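Local coordinates for 5' nucleotidase family protein (Staphylococcus aureus subsp. aureus, PDB 4Q7F) that belongs to the 5'-nucleotidase family, joining a calcineurin-like phosphoesterase region with a two-metal site to a 5'-nucleotidase C-terminal domain, at residues V54-Q57 and D58-Q61; Y149-G153 and D154-G158; V374-M377 and R378-I381; K399-E402 and A403-S407. All coordinates share one frame; numbering follows the deposited sequence.

How the contacts relate
The four contacts are local and follow one another along the chain without touching. Contacts 1 and 2 belong to the calcineurin-like phosphoesterase range, which carries the manganese and magnesium sites; their centres are about 22 Å apart. Contacts 3 and 4 belong to the C-terminal 5'-nucleotidase domain, with centres about 31 Å apart. Contacts 2 and 4, on opposite sides of the chain's centre, are separated by about 53 Å between centres. The bound (2R,3S,5R)-5-(6-amino-9H-purin-9-yl)-tetrahydro-2-(hydroxymethyl)furan-3-ol (3D1) meets residues of both ranges. The side chain of Arg-406 in contact 4 is about 10 Å from the bound 3D1. The side chain of Ile-381 in contact 3 is about 12 Å from the bound 3D1; neither residue lines its pocket.

Contact 1 of 4, residues V54-Q57 and D58-Q61; sequences VIEQ and DRRQ
In the beta-alpha-beta unit formed by strand 19-25, helix 48-59 and strand 65-69, Glu-56 and Arg-59 of the helix make an i to i+3 salt bridge. Arg-59 NH1 donates to the syn lone pair of Glu-56 OE2 over 2.9 Å, with an N-H...O angle of 152°. The oxygen lies at the guanidinium edge, close to its plane, whereas the carboxylate is turned almost perpendicular to it, 86° away. Both chains run side by side: Glu-56 is bent at chi2, and Arg-59 has CG between its backbone N and carbonyl carbon (chi1 71°), which lays CG 3.3 Å from Ile-55 O before a further bend at chi3 swings the head group to the glutamate. OE2 also pairs with Lys-67, and Arg-59 NE donates to Ser-65 OG, so the bridge is tied to the following strand. The helix backbone here is held by Asp-58 N to Val-54 O, 3.1 Å, and Arg-59 N to Ile-55 O, 2.8 Å. Asp-58 sends OD2 to Tyr-23 and Arg-273, while the amide of Gln-57 reaches Asp-297 and Thr-299. Farther along, a water donates to Gln-57 O at 2.8 Å, and Gln-61 folds back so that NE2 meets an in-plane lone pair of Asp-58 O at 3.2 Å.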
ATOM      1  N   VAL A  54     -18.451  -3.327  14.776  1.00 18.97           N
ATOM      2  CA  VAL A  54     -18.171  -4.693  15.230  1.00 19.73           C
ATOM      3  C   VAL A  54     -17.369  -4.687  16.527  1.00 20.04           C
ATOM      4  O   VAL A  54     -17.605  -5.508  17.413  1.00 23.68           O
ATOM      5  CB  VAL A  54     -17.412  -5.483  14.149  1.00 20.86           C
ATOM      6  CG1 VAL A  54     -16.803  -6.757  14.722  1.00 22.09           C
ATOM      7  CG2 VAL A  54     -18.346  -5.815  12.993  1.00 22.31           C
ATOM      8  N   ILE A  55     -16.425  -3.756  16.645  1.00 19.31           N
ATOM      9  CA  ILE A  55     -15.598  -3.631  17.828  1.00 19.40           C
ATOM     10  C   ILE A  55     -16.476  -3.174  19.004  1.00 19.97           C
ATOM     11  O   ILE A  55     -16.474  -3.784  20.088  1.00 18.64           O
ATOM     12  CB  ILE A  55     -14.444  -2.639  17.582  1.00 19.03           C
ATOM     13  CG1 ILE A  55     -13.470  -3.223  16.554  1.00 18.95           C
ATOM     14  CG2 ILE A  55     -13.676  -2.340  18.854  1.00 19.22           C
ATOM     15  CD1 ILE A  55     -12.428  -2.246  16.101  1.00 19.45           C
ATOM     16  N   GLU A  56     -17.233  -2.118  18.758  1.00 20.43           N
ATOM     17  CA  GLU A  56     -18.108  -1.554  19.779  1.00 21.81           C
ATOM     18  C   GLU A  56     -19.042  -2.599  20.387  1.00 23.32           C
ATOM     19  O   GLU A  56     -19.131  -2.725  21.605  1.00 25.56           O
ATOM     20  CB  GLU A  56     -18.873  -0.352  19.209  1.00 22.69           C
ATOM     21  CG  GLU A  56     -17.988   0.856  18.999  1.00 22.89           C
ATOM     22  CD  GLU A  56     -17.341   1.328  20.291  1.00 24.76           C
ATOM     23  OE1 GLU A  56     -18.069   1.809  21.169  1.00 25.31           O
ATOM     24  OE2 GLU A  56     -16.099   1.250  20.413  1.00 25.65           O
ATOM     25  N   GLN A  57     -19.738  -3.366  19.550  1.00 23.51           N
ATOM     26  CA  GLN A  57     -20.597  -4.411  20.066  1.00 24.39           C
ATOM     27  C   GLN A  57     -19.819  -5.488  20.834  1.00 23.52           C
ATOM     28  O   GLN A  57     -20.212  -5.867  21.913  1.00 23.94           O
ATOM     29  CB  GLN A  57     -21.432  -5.055  18.952  1.00 25.77           C
ATOM     30  CG  GLN A  57     -22.428  -4.089  18.362  1.00 28.90           C
ATOM     31  CD  GLN A  57     -23.365  -4.713  17.366  1.00 33.62           C
ATOM     32  OE1 GLN A  57     -24.582  -4.580  17.487  1.00 41.25           O
ATOM     33  NE2 GLN A  57     -22.814  -5.403  16.376  1.00 36.63           N
ATOM     34  N   ASP A  58     -18.716  -5.966  20.275  1.00 22.33           N
ATOM     35  CA  ASP A  58     -17.949  -7.058  20.894  1.00 21.97           C
ATOM     36  C   ASP A  58     -17.168  -6.747  22.176  1.00 21.38           C
ATOM     37  O   ASP A  58     -16.900  -7.638  22.980  1.00 21.25           O
ATOM     38  CB  ASP A  58     -16.887  -7.531  19.897  1.00 21.73           C
ATOM     39  CG  ASP A  58     -16.255  -8.855  20.308  1.00 22.99           C
ATOM     40  OD1 ASP A  58     -16.924  -9.879  20.130  1.00 23.23           O
ATOM     41  OD2 ASP A  58     -15.085  -8.890  20.752  1.00 23.63           O
ATOM     42  N   ARG A  59     -16.737  -5.501  22.322  1.00 21.08           N
ATOM     43  CA  ARG A  59     -15.849  -5.126  23.408  1.00 21.38           C
ATOM     44  C   ARG A  59     -16.528  -5.060  24.772  1.00 22.60           C
ATOM     45  O   ARG A  59     -15.854  -5.180  25.800  1.00 21.70           O
ATOM     46  CB  ARG A  59     -15.168  -3.774  23.093  1.00 20.92           C
ATOM     47  CG  ARG A  59     -16.107  -2.585  23.165  1.00 21.48           C
ATOM     48  CD  ARG A  59     -15.481  -1.300  22.650  1.00 21.61           C
ATOM     49  NE  ARG A  59     -14.220  -0.964  23.319  1.00 21.97           N
ATOM     50  CZ  ARG A  59     -13.605   0.211  23.219  1.00 22.63           C
ATOM     51  NH1 ARG A  59     -14.113   1.197  22.470  1.00 21.79           N
ATOM     52  NH2 ARG A  59     -12.465   0.402  23.881  1.00 22.95           N
ATOM     53  N   ARG A  60     -17.848  -4.895  24.767  1.00 23.94           N
ATOM     54  CA  ARG A  60     -18.613  -4.762  25.996  1.00 27.09           C
ATOM     55  C   ARG A  60     -18.475  -5.965  26.960  1.00 27.89           C
ATOM     56  O   ARG A  60     -18.585  -5.789  28.154  1.00 29.03           O
ATOM     57  CB  ARG A  60     -20.079  -4.486  25.651  1.00 30.16           C
ATOM     58  CG  ARG A  60     -20.955  -4.143  26.840  1.00 34.76           C
ATOM     59  CD  ARG A  60     -22.408  -3.966  26.413  1.00 39.44           C
ATOM     60  NE  ARG A  60     -23.308  -3.810  27.559  1.00 42.44           N
ATOM     61  CZ  ARG A  60     -23.715  -4.814  28.333  1.00 46.84           C
ATOM     62  NH1 ARG A  60     -24.540  -4.576  29.352  1.00 49.31           N
ATOM     63  NH2 ARG A  60     -23.283  -6.061  28.116  1.00 47.22           N
ATOM     64  N   GLN A  61     -18.207  -7.169  26.439  1.00 27.98           N
ATOM     65  CA  GLN A  61     -18.066  -8.362  27.284  1.00 28.76           C
ATOM     66  C   GLN A  61     -16.776  -8.394  28.123  1.00 29.43           C
ATOM     67  O   GLN A  61     -16.698  -9.123  29.109  1.00 31.55           O
ATOM     68  CB  GLN A  61     -18.115  -9.634  26.436  1.00 28.97           C
ATOM     69  CG  GLN A  61     -16.953  -9.783  25.481  1.00 28.92           C
ATOM     70  CD  GLN A  61     -17.054 -11.016  24.605  1.00 29.85           C
ATOM     71  OE1 GLN A  61     -17.052 -12.140  25.095  1.00 31.80           O
ATOM     72  NE2 GLN A  61     -17.087 -10.811  23.305  1.00 29.98           N
TER
HETATM   73  O   HOH W   1     -19.969  -7.869  23.857  1.00 29.15           O

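Contact 2 of 4, residues Y149-G153 and D154-G158; sequences YFQVG and DQTVG
Phe-150 and Val-157 form a hydrogen-bonded pair in the beta hairpin of strands 147-152 and 155-163, closed by a type II' turn from Val-152 to Gln-155. Backbone bonds come in two couples. Phe-150 N to Val-157 O (3.0 Å) and Val-157 N to Phe-150 O (2.7 Å) make one; Val-152 and Gln-155 exchange the other, next to the turn, where Gly-153 adopts the positive phi of 63° that glycine accepts readily. Among side chains, Gln-151 NE2 donates to Thr-156 OG1 over 3.0 Å, almost straight at 173° and in the amide plane. On the face of Gln-151 and Thr-156, Tyr-149 brings CD1 to within 3.6 Å of Gly-158 CA, and its ring stacks with His-198. Apolar contacts gather on the other face of the sheet. Val-157 CB sits over the face of the Phe-150 ring in a CH-pi contact, 3.8 Å from its centroid, and Val-157 CG2 meets Val-152 CG2 at 3.6 Å. One face is thus hydrocarbon where Phe-150, Val-152 and Val-157 meet, and Phe-150 and Val-152 pack on strand 19-25; the other mixes the Gln-151 to Thr-156 bond with the ring of Tyr-149.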
ATOM      1  N   TYR A 149       2.919   3.583  28.058  1.00 32.50           N
ATOM      2  CA  TYR A 149       2.758   2.641  29.148  1.00 33.28           C
ATOM      3  C   TYR A 149       1.423   2.896  29.842  1.00 34.00           C
ATOM      4  O   TYR A 149       0.990   4.041  29.940  1.00 31.01           O
ATOM      5  CB  TYR A 149       3.893   2.806  30.172  1.00 36.11           C
ATOM      6  CG  TYR A 149       5.275   2.445  29.667  1.00 36.72           C
ATOM      7  CD1 TYR A 149       5.674   1.118  29.576  1.00 37.70           C
ATOM      8  CD2 TYR A 149       6.199   3.428  29.338  1.00 37.72           C
ATOM      9  CE1 TYR A 149       6.948   0.775  29.125  1.00 40.06           C
ATOM     10  CE2 TYR A 149       7.483   3.099  28.905  1.00 39.42           C
ATOM     11  CZ  TYR A 149       7.849   1.773  28.794  1.00 39.53           C
ATOM     12  OH  TYR A 149       9.111   1.438  28.369  1.00 41.51           O
ATOM     13  N   PHE A 150       0.755   1.827  30.286  1.00 34.41           N
ATOM     14  CA  PHE A 150      -0.481   1.970  31.069  1.00 34.95           C
ATOM     15  C   PHE A 150      -0.659   0.767  31.988  1.00 34.60           C
ATOM     16  O   PHE A 150      -0.036  -0.277  31.779  1.00 34.01           O
ATOM     17  CB  PHE A 150      -1.713   2.197  30.181  1.00 33.71           C
ATOM     18  CG  PHE A 150      -2.004   1.077  29.234  1.00 32.90           C
ATOM     19  CD1 PHE A 150      -1.456   1.067  27.956  1.00 32.71           C
ATOM     20  CD2 PHE A 150      -2.849   0.041  29.604  1.00 32.99           C
ATOM     21  CE1 PHE A 150      -1.731   0.037  27.077  1.00 31.24           C
ATOM     22  CE2 PHE A 150      -3.124  -0.997  28.726  1.00 32.02           C
ATOM     23  CZ  PHE A 150      -2.567  -0.993  27.460  1.00 31.85           C
ATOM     24  N   GLN A 151      -1.484   0.924  33.019  1.00 35.60           N
ATOM     25  CA  GLN A 151      -1.720  -0.168  33.962  1.00 35.86           C
ATOM     26  C   GLN A 151      -2.979  -0.980  33.701  1.00 34.45           C
ATOM     27  O   GLN A 151      -4.004  -0.466  33.244  1.00 33.39           O
ATOM     28  CB  GLN A 151      -1.736   0.328  35.417  1.00 38.33           C
ATOM     29  CG  GLN A 151      -0.361   0.696  35.935  1.00 40.14           C
ATOM     30  CD  GLN A 151       0.248   1.819  35.133  1.00 40.32           C
ATOM     31  OE1 GLN A 151      -0.383   2.857  34.934  1.00 40.31           O
ATOM     32  NE2 GLN A 151       1.477   1.621  34.664  1.00 40.95           N
ATOM     33  N   VAL A 152      -2.859  -2.265  33.994  1.00 34.56           N
ATOM     34  CA  VAL A 152      -3.964  -3.211  33.956  1.00 35.45           C
ATOM     35  C   VAL A 152      -3.844  -3.893  35.312  1.00 37.67           C
ATOM     36  O   VAL A 152      -2.957  -4.741  35.528  1.00 36.96           O
ATOM     37  CB  VAL A 152      -3.833  -4.260  32.844  1.00 35.35           C
ATOM     38  CG1 VAL A 152      -4.996  -5.258  32.935  1.00 35.84           C
ATOM     39  CG2 VAL A 152      -3.778  -3.586  31.487  1.00 33.29           C
ATOM     40  N   GLY A 153      -4.701  -3.476  36.241  1.00 37.19           N
ATOM     41  CA  GLY A 153      -4.624  -3.979  37.596  1.00 38.70           C
ATOM     42  C   GLY A 153      -3.279  -3.544  38.144  1.00 39.82           C
ATOM     43  O   GLY A 153      -2.884  -2.400  37.988  1.00 38.86           O
ATOM     44  N   ASP A 154      -2.561  -4.478  38.748  1.00 42.17           N
ATOM     45  CA  ASP A 154      -1.240  -4.202  39.311  1.00 44.46           C
ATOM     46  C   ASP A 154      -0.094  -4.511  38.326  1.00 43.09           C
ATOM     47  O   ASP A 154       1.060  -4.652  38.730  1.00 43.76           O
ATOM     48  CB  ASP A 154      -1.053  -4.971  40.628  1.00 48.30           C
ATOM     49  CG  ASP A 154      -1.270  -6.471  40.479  1.00 50.16           C
ATOM     50  OD1 ASP A 154      -1.585  -6.936  39.359  1.00 53.03           O
ATOM     51  OD2 ASP A 154      -1.131  -7.190  41.491  1.00 52.89           O
ATOM     52  N   GLN A 155      -0.433  -4.634  37.045  0.50 41.03           N
ATOM     53  CA  GLN A 155       0.544  -4.906  35.992  0.50 40.39           C
ATOM     54  C   GLN A 155       0.683  -3.673  35.106  0.50 39.15           C
ATOM     55  O   GLN A 155      -0.147  -2.764  35.163  0.50 39.00           O
ATOM     56  CB  GLN A 155       0.084  -6.072  35.110  0.50 39.37           C
ATOM     57  CG  GLN A 155      -0.171  -7.395  35.817  0.50 40.25           C
ATOM     58  CD  GLN A 155       1.036  -7.914  36.578  0.50 41.83           C
ATOM     59  OE1 GLN A 155       1.331  -7.463  37.681  0.50 42.87           O
ATOM     60  NE2 GLN A 155       1.705  -8.907  36.012  0.50 42.05           N
ATOM     61  N   THR A 156       1.739  -3.640  34.301  1.00 38.69           N
ATOM     62  CA  THR A 156       1.945  -2.555  33.364  1.00 36.99           C
ATOM     63  C   THR A 156       2.118  -3.106  31.977  1.00 35.07           C
ATOM     64  O   THR A 156       2.810  -4.110  31.774  1.00 34.98           O
ATOM     65  CB  THR A 156       3.165  -1.696  33.738  1.00 37.74           C
ATOM     66  OG1 THR A 156       2.912  -1.032  34.975  1.00 36.52           O
ATOM     67  CG2 THR A 156       3.438  -0.647  32.662  1.00 37.49           C
ATOM     68  N   VAL A 157       1.443  -2.467  31.031  1.00 33.35           N
ATOM     69  CA  VAL A 157       1.569  -2.805  29.626  1.00 32.36           C
ATOM     70  C   VAL A 157       2.437  -1.742  28.964  1.00 31.60           C
ATOM     71  O   VAL A 157       2.249  -0.555  29.208  1.00 30.65           O
ATOM     72  CB  VAL A 157       0.207  -2.805  28.906  1.00 31.33           C
ATOM     73  CG1 VAL A 157       0.400  -3.145  27.432  1.00 31.25           C
ATOM     74  CG2 VAL A 157      -0.741  -3.779  29.575  1.00 31.78           C
ATOM     75  N   GLY A 158       3.375  -2.177  28.121  1.00 31.26           N
ATOM     76  CA  GLY A 158       4.246  -1.282  27.383  1.00 31.21           C
ATOM     77  C   GLY A 158       3.999  -1.478  25.899  1.00 29.58           C
ATOM     78  O   GLY A 158       3.985  -2.611  25.412  1.00 29.28           O
TER

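Contact 3 of 4, residues V374-M377 and R378-I381; sequences VVTM and RDVI
At Thr-376 the backbone passes from the extended strand 374-376 into helix 377-383, whose first turn is closed by Val-380 N donating to Thr-376 O at 3.2 Å and Ile-381 N to Met-377 O at 3.0 Å. Thr-376 occupies the N-cap, and Asp-379, three residues on, reaches back to it. Asp-379 OD2 accepts the Thr-376 backbone N at 2.8 Å through its anti lone pair, which supplies the side-chain-to-N-cap half of a capping box. The same oxygen takes the proton of Thr-376 OG1 at 2.7 Å, here from well above the carboxylate plane (65°). With OG1 set between the backbone N and the carbonyl carbon (chi1 63°), both donors of the threonine fall on this one atom. A water then donates to OG1 and accepts from Arg-378 NE at 2.7 Å, while the far end of that guanidinium forms salt bridges with Glu-314 and Asp-318. Two apolar pairs accompany the cap. Val-375 CG1 and Val-380 CG2 meet at 4.0 Å, the two side chains crossing at about a right angle, and both residues pack on helix 501-511. Met-377, a selenomethionine, is bent at chi2 and chi3; its CG approaches Ile-381 CD1, and both side chains rest on Trp-316 of helix 304-317. Two donors thus fix the Asp-379 carboxylate at the start of the helix, where its negative charge would be expected to interact favourably with the helix dipole.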
ATOM      1  N   VAL A 374     -17.865   6.374 -21.885  1.00 40.92           N
ATOM      2  CA  VAL A 374     -18.066   7.490 -20.974  1.00 39.28           C
ATOM      3  C   VAL A 374     -17.068   7.280 -19.842  1.00 36.66           C
ATOM      4  O   VAL A 374     -16.999   6.197 -19.243  1.00 37.67           O
ATOM      5  CB  VAL A 374     -19.517   7.589 -20.460  1.00 40.03           C
ATOM      6  CG1 VAL A 374     -19.670   8.771 -19.508  1.00 39.74           C
ATOM      7  CG2 VAL A 374     -20.478   7.734 -21.633  1.00 41.67           C
ATOM      8  N   VAL A 375     -16.260   8.302 -19.595  1.00 34.34           N
ATOM      9  CA  VAL A 375     -15.242   8.253 -18.565  1.00 31.12           C
ATOM     10  C   VAL A 375     -15.593   9.242 -17.469  1.00 29.83           C
ATOM     11  O   VAL A 375     -15.780  10.436 -17.737  1.00 29.37           O
ATOM     12  CB  VAL A 375     -13.859   8.617 -19.116  1.00 30.95           C
ATOM     13  CG1 VAL A 375     -12.804   8.470 -18.028  1.00 29.59           C
ATOM     14  CG2 VAL A 375     -13.506   7.748 -20.317  1.00 31.36           C
ATOM     15  N   THR A 376     -15.682   8.739 -16.236  1.00 27.57           N
ATOM     16  CA  THR A 376     -15.970   9.587 -15.076  1.00 26.50           C
ATOM     17  C   THR A 376     -14.738   9.627 -14.150  1.00 24.90           C
ATOM     18  O   THR A 376     -13.782   8.864 -14.345  1.00 23.71           O
ATOM     19  CB  THR A 376     -17.166   9.050 -14.272  1.00 26.35           C
ATOM     20  OG1 THR A 376     -16.838   7.759 -13.752  1.00 25.03           O
ATOM     21  CG2 THR A 376     -18.423   8.940 -15.158  1.00 27.58           C
HETATM   22  N   MSE A 377     -14.775  10.505 -13.152  1.00 24.24           N
HETATM   23  CA  MSE A 377     -13.675  10.629 -12.175  1.00 24.07           C
HETATM   24  C   MSE A 377     -13.408   9.257 -11.548  1.00 23.29           C
HETATM   25  O   MSE A 377     -12.244   8.852 -11.371  1.00 22.15           O
HETATM   26  CB  MSE A 377     -14.058  11.707 -11.160  1.00 24.55           C
HETATM   27  CG  MSE A 377     -12.993  11.960 -10.095  1.00 25.15           C
HETATM   28 SE   MSE A 377     -11.192  12.304 -10.865  1.00 25.37          SE
HETATM   29  CE  MSE A 377     -11.562  14.200 -11.177  1.00 26.21           C
ATOM     30  N   ARG A 378     -14.494   8.536 -11.258  1.00 23.61           N
ATOM     31  CA  ARG A 378     -14.459   7.169 -10.680  1.00 22.92           C
ATOM     32  C   ARG A 378     -13.542   6.258 -11.496  1.00 22.59           C
ATOM     33  O   ARG A 378     -12.702   5.565 -10.957  1.00 21.74           O
ATOM     34  CB  ARG A 378     -15.872   6.563 -10.672  1.00 23.36           C
ATOM     35  CG  ARG A 378     -16.026   5.241  -9.889  1.00 22.88           C
ATOM     36  CD  ARG A 378     -17.426   4.635  -9.985  1.00 23.49           C
ATOM     37  NE  ARG A 378     -18.444   5.612  -9.635  1.00 23.94           N
ATOM     38  CZ  ARG A 378     -18.888   5.842  -8.408  1.00 23.79           C
ATOM     39  NH1 ARG A 378     -18.456   5.129  -7.366  1.00 23.20           N
ATOM     40  NH2 ARG A 378     -19.781   6.793  -8.236  1.00 24.65           N
ATOM     41  N   ASP A 379     -13.726   6.280 -12.806  1.00 23.19           N
ATOM     42  CA  ASP A 379     -12.941   5.446 -13.718  1.00 23.35           C
ATOM     43  C   ASP A 379     -11.473   5.821 -13.747  1.00 22.36           C
ATOM     44  O   ASP A 379     -10.614   4.950 -13.775  1.00 22.71           O
ATOM     45  CB  ASP A 379     -13.554   5.515 -15.107  1.00 24.31           C
ATOM     46  CG  ASP A 379     -15.037   5.183 -15.093  1.00 25.53           C
ATOM     47  OD1 ASP A 379     -15.398   4.094 -14.597  1.00 27.26           O
ATOM     48  OD2 ASP A 379     -15.845   6.001 -15.560  1.00 25.47           O
ATOM     49  N   VAL A 380     -11.174   7.118 -13.736  1.00 22.05           N
ATOM     50  CA  VAL A 380      -9.794   7.584 -13.772  1.00 21.18           C
ATOM     51  C   VAL A 380      -9.041   7.128 -12.529  1.00 20.54           C
ATOM     52  O   VAL A 380      -7.902   6.660 -12.610  1.00 19.08           O
ATOM     53  CB  VAL A 380      -9.705   9.129 -13.884  1.00 21.49           C
ATOM     54  CG1 VAL A 380      -8.276   9.602 -13.660  1.00 21.06           C
ATOM     55  CG2 VAL A 380     -10.234   9.623 -15.224  1.00 22.41           C
ATOM     56  N   ILE A 381      -9.684   7.286 -11.373  1.00 20.58           N
ATOM     57  CA  ILE A 381      -9.066   6.909 -10.113  1.00 20.60           C
ATOM     58  C   ILE A 381      -8.826   5.396 -10.038  1.00 21.25           C
ATOM     59  O   ILE A 381      -7.762   4.967  -9.592  1.00 20.58           O
ATOM     60  CB  ILE A 381      -9.885   7.392  -8.895  1.00 20.76           C
ATOM     61  CG1 ILE A 381      -9.947   8.931  -8.865  1.00 20.89           C
ATOM     62  CG2 ILE A 381      -9.215   6.887  -7.633  1.00 21.09           C
ATOM     63  CD1 ILE A 381     -10.823   9.543  -7.773  1.00 21.63           C
TER
HETATM   64  O   HOH W   2     -19.120   6.867 -11.973  1.00 21.18           O

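Contact 4 of 4, residues K399-E402 and A403-S407; sequences KLKE and AIERS
Glu-405 and Lys-401 stand one turn apart on helix 397-408 and form an i to i+4 salt bridge. From CB, which points back to the preceding turn and lies 3.4 Å from Lys-401 O, the glutamate continues to CG, anti to the carbonyl carbon (chi1 -69°). This presses CG still closer to the same Lys-401 O, 3.1 Å away, and also sets it against the CG of Lys-401 at 4.0 Å. A bend at chi2 (-74°) then turns CD alongside the lysine, whose ammonium nitrogen NZ is 3.8 Å from it. At the tip, OE2 receives NZ at 3.0 Å, met on its anti side and 20° out of the carboxylate plane, and it also accepts the backbone N of Val-454. OE1 takes the backbone N of Arg-453. Lys-401 runs beside it, pointing the same way, extended as far as CE and bent only at its last torsion, with CE 3.5 Å from OE2. The helix backbone is continuous here: Glu-405 N bonds to Lys-401 O at 2.9 Å, and Ala-403 N adds to its bond with Lys-399 O a weak one to Leu-400 O. Leu-400 and Ile-404 pack together through CG and CD1, Leu-400 resting on Met-457 and Ile-404 on Val-454 and Tyr-437. The buried carboxylate of Glu-405 thus has one ammonium and two backbone N-H groups as partners, an environment that probably favours its ionised form; the bonds to the N atoms of Arg-453 and Val-454 join the helix to the start of strand 454-459.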
ATOM      1  N   LYS A 399      20.670  -0.870 -19.234  1.00 26.30           N
ATOM      2  CA  LYS A 399      19.854  -0.659 -18.048  1.00 27.63           C
ATOM      3  C   LYS A 399      18.366  -0.823 -18.401  1.00 25.13           C
ATOM      4  O   LYS A 399      17.591  -1.316 -17.586  1.00 24.80           O
ATOM      5  CB  LYS A 399      20.047   0.707 -17.414  1.00 31.60           C
ATOM      6  CG  LYS A 399      21.154   0.821 -16.373  1.00 37.51           C
ATOM      7  CD  LYS A 399      20.926   2.124 -15.583  1.00 40.91           C
ATOM      8  CE  LYS A 399      21.952   2.369 -14.497  1.00 45.13           C
ATOM      9  NZ  LYS A 399      21.845   1.390 -13.385  1.00 47.63           N
ATOM     10  N   LEU A 400      17.976  -0.365 -19.590  1.00 23.64           N
ATOM     11  CA  LEU A 400      16.600  -0.513 -20.051  1.00 23.29           C
ATOM     12  C   LEU A 400      16.266  -1.996 -20.111  1.00 23.11           C
ATOM     13  O   LEU A 400      15.204  -2.401 -19.684  1.00 23.15           O
ATOM     14  CB  LEU A 400      16.394   0.103 -21.421  1.00 23.31           C
ATOM     15  CG  LEU A 400      15.025  -0.133 -22.059  1.00 23.63           C
ATOM     16  CD1 LEU A 400      13.907   0.349 -21.138  1.00 23.04           C
ATOM     17  CD2 LEU A 400      14.951   0.573 -23.407  1.00 24.54           C
ATOM     18  N   LYS A 401      17.165  -2.797 -20.668  1.00 22.47           N
ATOM     19  CA  LYS A 401      16.922  -4.232 -20.728  1.00 22.91           C
ATOM     20  C   LYS A 401      16.765  -4.827 -19.335  1.00 21.94           C
ATOM     21  O   LYS A 401      15.983  -5.738 -19.162  1.00 22.21           O
ATOM     22  CB  LYS A 401      18.024  -4.967 -21.485  1.00 23.11           C
ATOM     23  CG  LYS A 401      17.808  -6.471 -21.544  1.00 23.77           C
ATOM     24  CD  LYS A 401      18.816  -7.117 -22.485  1.00 24.67           C
ATOM     25  CE  LYS A 401      18.648  -8.620 -22.551  1.00 25.51           C
ATOM     26  NZ  LYS A 401      19.014  -9.290 -21.281  1.00 25.94           N
ATOM     27  N   GLU A 402      17.546  -4.360 -18.368  1.00 21.58           N
ATOM     28  CA  GLU A 402      17.452  -4.864 -17.000  1.00 21.52           C
ATOM     29  C   GLU A 402      16.071  -4.599 -16.412  1.00 20.42           C
ATOM     30  O   GLU A 402      15.543  -5.396 -15.646  1.00 20.10           O
ATOM     31  CB  GLU A 402      18.489  -4.195 -16.090  1.00 22.65           C
ATOM     32  CG  GLU A 402      19.894  -4.650 -16.332  1.00 24.92           C
ATOM     33  CD  GLU A 402      20.883  -3.981 -15.395  1.00 27.77           C
ATOM     34  OE1 GLU A 402      20.462  -3.368 -14.390  1.00 28.53           O
ATOM     35  OE2 GLU A 402      22.079  -4.065 -15.686  1.00 29.64           O
ATOM     36  N   ALA A 403      15.503  -3.452 -16.755  1.00 19.17           N
ATOM     37  CA  ALA A 403      14.178  -3.099 -16.263  1.00 18.77           C
ATOM     38  C   ALA A 403      13.150  -4.017 -16.936  1.00 18.41           C
ATOM     39  O   ALA A 403      12.307  -4.549 -16.279  1.00 17.90           O
ATOM     40  CB  ALA A 403      13.865  -1.647 -16.560  1.00 18.71           C
ATOM     41  N   ILE A 404      13.278  -4.267 -18.241  1.00 18.58           N
ATOM     42  CA  ILE A 404      12.286  -5.134 -18.905  1.00 19.10           C
ATOM     43  C   ILE A 404      12.449  -6.568 -18.378  1.00 19.34           C
ATOM     44  O   ILE A 404      11.474  -7.284 -18.269  1.00 20.35           O
ATOM     45  CB  ILE A 404      12.352  -5.066 -20.448  1.00 19.40           C
ATOM     46  CG1 ILE A 404      12.101  -3.636 -20.926  1.00 20.08           C
ATOM     47  CG2 ILE A 404      11.282  -5.945 -21.064  1.00 19.93           C
ATOM     48  CD1 ILE A 404      12.362  -3.396 -22.408  1.00 20.53           C
ATOM     49  N   GLU A 405      13.673  -6.981 -18.043  1.00 19.42           N
ATOM     50  CA  GLU A 405      13.883  -8.324 -17.497  1.00 19.95           C
ATOM     51  C   GLU A 405      13.220  -8.428 -16.095  1.00 20.08           C
ATOM     52  O   GLU A 405      12.718  -9.482 -15.706  1.00 20.25           O
ATOM     53  CB  GLU A 405      15.372  -8.640 -17.407  1.00 20.94           C
ATOM     54  CG  GLU A 405      16.086  -8.815 -18.750  1.00 21.33           C
ATOM     55  CD  GLU A 405      15.766 -10.121 -19.460  1.00 22.42           C
ATOM     56  OE1 GLU A 405      14.926 -10.874 -18.957  1.00 23.55           O
ATOM     57  OE2 GLU A 405      16.358 -10.421 -20.558  1.00 23.13           O
ATOM     58  N   ARG A 406      13.202  -7.332 -15.355  1.00 20.48           N
ATOM     59  CA  ARG A 406      12.586  -7.349 -14.009  1.00 20.86           C
ATOM     60  C   ARG A 406      11.084  -7.602 -14.185  1.00 20.83           C
ATOM     61  O   ARG A 406      10.543  -8.517 -13.571  1.00 21.72           O
ATOM     62  CB  ARG A 406      12.867  -6.083 -13.244  1.00 20.62           C
ATOM     63  CG  ARG A 406      12.003  -5.881 -11.979  1.00 20.94           C
ATOM     64  CD  ARG A 406      12.018  -7.048 -11.002  1.00 21.35           C
ATOM     65  NE  ARG A 406      11.115  -6.781  -9.869  1.00 22.09           N
ATOM     66  CZ  ARG A 406      10.606  -7.709  -9.064  1.00 22.80           C
ATOM     67  NH1 ARG A 406      10.902  -9.006  -9.235  1.00 22.81           N
ATOM     68  NH2 ARG A 406       9.791  -7.341  -8.081  1.00 23.34           N
ATOM     69  N   SER A 407      10.438  -6.829 -15.059  1.00 20.38           N
ATOM     70  CA  SER A 407       9.032  -7.020 -15.370  1.00 20.28           C
ATOM     71  C   SER A 407       8.776  -8.444 -15.864  1.00 20.32           C
ATOM     72  O   SER A 407       7.811  -9.032 -15.455  1.00 20.73           O
ATOM     73  CB  SER A 407       8.551  -6.020 -16.430  1.00 20.21           C
ATOM     74  OG  SER A 407       8.781  -4.685 -16.008  1.00 20.88           O
TER